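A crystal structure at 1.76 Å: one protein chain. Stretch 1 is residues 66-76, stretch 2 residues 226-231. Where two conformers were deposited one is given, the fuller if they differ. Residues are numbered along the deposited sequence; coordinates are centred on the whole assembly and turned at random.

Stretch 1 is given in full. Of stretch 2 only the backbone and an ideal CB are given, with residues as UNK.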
# COMPACT_ATOMS: atom_id res chain seq x y z
N PHE A 66 -5.98 -0.66 -0.76
CA PHE A 66 -5.36 -0.92 0.56
C PHE A 66 -5.51 0.26 1.52
O PHE A 66 -5.82 0.10 2.70
CB PHE A 66 -3.88 -1.24 0.34
CG PHE A 66 -3.15 -1.65 1.58
CD1 PHE A 66 -3.46 -2.84 2.23
CD2 PHE A 66 -2.14 -0.85 2.09
CE1 PHE A 66 -2.76 -3.23 3.39
CE2 PHE A 66 -1.42 -1.23 3.25
CZ PHE A 66 -1.75 -2.42 3.90
N GLN A 67 -5.33 1.48 1.01
CA GLN A 67 -5.60 2.70 1.80
C GLN A 67 -7.03 2.73 2.33
O GLN A 67 -7.24 3.05 3.51
CB GLN A 67 -5.35 3.95 0.93
CG GLN A 67 -3.87 4.11 0.57
CD GLN A 67 -3.60 5.22 -0.49
OE1 GLN A 67 -4.47 5.55 -1.31
NE2 GLN A 67 -2.34 5.74 -0.51
N ALA A 68 -7.99 2.39 1.48
CA ALA A 68 -9.42 2.39 1.91
C ALA A 68 -9.64 1.31 2.96
O ALA A 68 -10.35 1.50 3.94
CB ALA A 68 -10.31 2.17 0.70
N GLN A 69 -9.02 0.15 2.75
CA GLN A 69 -9.10 -0.96 3.69
C GLN A 69 -8.55 -0.60 5.06
O GLN A 69 -9.14 -0.95 6.07
CB GLN A 69 -8.37 -2.17 3.15
CG GLN A 69 -9.07 -2.78 1.97
CD GLN A 69 -8.18 -3.68 1.12
OE1 GLN A 69 -7.05 -4.03 1.50
NE2 GLN A 69 -8.69 -4.06 -0.04
N LEU A 70 -7.43 0.11 5.09
CA LEU A 70 -6.83 0.55 6.34
C LEU A 70 -7.76 1.45 7.14
O LEU A 70 -7.81 1.36 8.40
CB LEU A 70 -5.52 1.28 6.08
CG LEU A 70 -4.39 0.36 5.65
CD1 LEU A 70 -3.22 1.28 5.26
CD2 LEU A 70 -4.01 -0.64 6.76
N VAL A 71 -8.48 2.33 6.44
CA VAL A 71 -9.48 3.16 7.10
C VAL A 71 -10.63 2.30 7.70
O VAL A 71 -10.96 2.44 8.89
CB VAL A 71 -10.02 4.29 6.19
CG1 VAL A 71 -11.14 5.10 6.93
CG2 VAL A 71 -8.87 5.21 5.72
N GLY A 72 -11.19 1.39 6.90
CA GLY A 72 -12.28 0.49 7.38
C GLY A 72 -11.81 -0.33 8.59
O GLY A 72 -12.53 -0.42 9.61
N GLU A 73 -10.60 -0.88 8.50
CA GLU A 73 -9.96 -1.65 9.58
C GLU A 73 -9.82 -0.78 10.83
O GLU A 73 -10.09 -1.24 11.95
CB GLU A 73 -8.60 -2.21 9.13
CG GLU A 73 -7.89 -3.21 10.09
CD GLU A 73 -6.40 -3.45 9.76
OE1 GLU A 73 -5.62 -2.49 9.60
OE2 GLU A 73 -5.97 -4.63 9.69
N GLY A 74 -9.42 0.48 10.65
CA GLY A 74 -9.19 1.39 11.75
C GLY A 74 -10.50 1.71 12.46
O GLY A 74 -10.53 1.81 13.70
N MET A 75 -11.57 1.82 11.67
CA MET A 75 -12.91 2.04 12.20
C MET A 75 -13.34 0.82 13.03
O MET A 75 -13.83 0.98 14.15
CB MET A 75 -13.89 2.34 11.05
CG MET A 75 -15.07 3.23 11.49
SD MET A 75 -14.60 4.96 11.61
CE MET A 75 -14.73 5.54 9.91
N ARG A 76 -13.13 -0.38 12.48
CA ARG A 76 -13.42 -1.65 13.17
C ARG A 76 -12.65 -1.75 14.48
O ARG A 76 -13.21 -2.13 15.52
CB ARG A 76 -13.12 -2.85 12.25
CG ARG A 76 -13.24 -4.26 12.92
CD ARG A 76 -13.37 -5.37 11.89
NE ARG A 76 -12.38 -5.30 10.81
CZ ARG A 76 -11.18 -5.90 10.81
NH1 ARG A 76 -10.77 -6.64 11.84
NH2 ARG A 76 -10.39 -5.75 9.75
N UNK A 226 -5.25 14.60 1.49
CA UNK A 226 -4.60 13.36 1.02
C UNK A 226 -5.56 12.25 0.60
O UNK A 226 -6.74 12.28 0.96
CB UNK A 226 -3.69 12.82 2.12
N UNK A 227 -5.06 11.27 -0.14
CA UNK A 227 -5.90 10.12 -0.48
C UNK A 227 -6.43 9.47 0.77
O UNK A 227 -5.69 9.32 1.76
CB UNK A 227 -5.12 9.10 -1.31
N UNK A 228 -7.71 9.09 0.74
CA UNK A 228 -8.42 8.53 1.91
C UNK A 228 -8.30 9.40 3.19
O UNK A 228 -8.40 8.88 4.28
CB UNK A 228 -7.88 7.13 2.20
N UNK A 229 -8.13 10.71 3.03
CA UNK A 229 -8.31 11.65 4.14
C UNK A 229 -9.73 11.47 4.71
O UNK A 229 -10.71 11.40 3.97
CB UNK A 229 -8.08 13.09 3.68
N UNK A 230 -9.80 11.38 6.03
CA UNK A 230 -11.05 11.10 6.72
C UNK A 230 -11.43 12.29 7.59
O UNK A 230 -10.64 12.77 8.42
CB UNK A 230 -10.94 9.83 7.56
N UNK A 231 -12.65 12.77 7.36
CA UNK A 231 -13.22 13.83 8.17
C UNK A 231 -14.35 13.27 8.99
O UNK A 231 -15.04 12.31 8.56
CB UNK A 231 -13.70 14.99 7.30

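Stretch 1 is one run of helix, and the residues it turns toward stretch 2, Gln67, Val71 and Met75, are spaced four apart, so that they form a single stripe with Ala68 beside it. The six residues of stretch 2 pass along this stripe, first as a type II turn and then as the start of a strand.

Position 226 opens the turn. Its ideal CB has nothing of the helix within 5.5 Å, so stretch 1 sets no demand; phi of -62° and psi of 163° suit many residues, proline among them, whose ring holds phi near this value. The residue is Pro226, and Pro226 O accepts the turn's hydrogen bond from the N of position 229 at 2.9 Å.

Position 227 points toward the helix, with its ideal CB 3.6 Å from Gln67 OE1. A small side chain would fit, as would a long one that bends away after its first carbon. The residue is Tyr227. The backbone sets Tyr227 CB 3.6 Å from Gln67 OE1; chi1 of -72° (m) then carries the ring on, and the end of the side chain leads away from the helix. Gln67 OE1 finds its hydrogen bond elsewhere in the structure.

Position 228 lies closest to the helix backbone, its CA 6.2 Å from that of Ala68. Phi of 52° and psi of 27° are left-handed values, which favour glycine, asparagine or aspartate. Yet the ideal CB faces Val71 CG2 at 4.1 Å and Gln67 CB at 4.3 Å, surroundings that suit something short: alanine or cysteine, or serine if its hydroxyl found a partner. Cys228 takes up the left-handed backbone and reaches the helix with its sulfur. Cys228 SG lies 3.8 Å from Gln67 CB and 4.2 Å from Ala68 CB. Cys228 SG also lies 3.6 Å from Ala68 N, with no hydrogen bond between the stretches. Behind it, Cys228 CB packs on Val71 CG2 at 4.1 Å.

Position 229 points away from the helix, so stretch 1 leaves its side chain undetermined. It is Ala229.

Position 230 has extended angles and turns toward the helix again, its ideal CB 4.8 Å from Val71 CG1. Val71 and Met75 offer only apolar side-chain atoms, so leucine, isoleucine, valine or methionine would suit. Leu230, with chi1 t and chi2 p, packs against both: Leu230 CD2 is 4.1 Å from Val71 CG1 and likewise 4.1 Å from Met75 CE, with Leu230 CD1 4.4 Å from each.

Position 231 continues the strand out of the helix's reach; its extended angles admit most residues, and Gly231 stands there.

Stretch 2, residues 226-231: PYCALG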
# COMPACT_ATOMS: atom_id res chain seq x y z
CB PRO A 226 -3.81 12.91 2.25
CG PRO A 226 -3.60 14.18 3.05
CD PRO A 226 -4.86 14.92 2.88
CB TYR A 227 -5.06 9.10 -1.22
CG TYR A 227 -4.65 9.45 -2.64
CD1 TYR A 227 -5.59 9.86 -3.59
CD2 TYR A 227 -3.33 9.24 -3.06
CE1 TYR A 227 -5.21 10.11 -4.91
CE2 TYR A 227 -2.94 9.48 -4.39
CZ TYR A 227 -3.90 9.92 -5.31
OH TYR A 227 -3.54 10.15 -6.62
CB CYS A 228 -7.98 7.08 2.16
SG CYS A 228 -8.58 5.94 0.88
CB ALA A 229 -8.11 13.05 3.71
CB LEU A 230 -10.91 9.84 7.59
CG LEU A 230 -12.14 9.40 8.38
CD1 LEU A 230 -13.28 8.88 7.49
CD2 LEU A 230 -11.77 8.35 9.43
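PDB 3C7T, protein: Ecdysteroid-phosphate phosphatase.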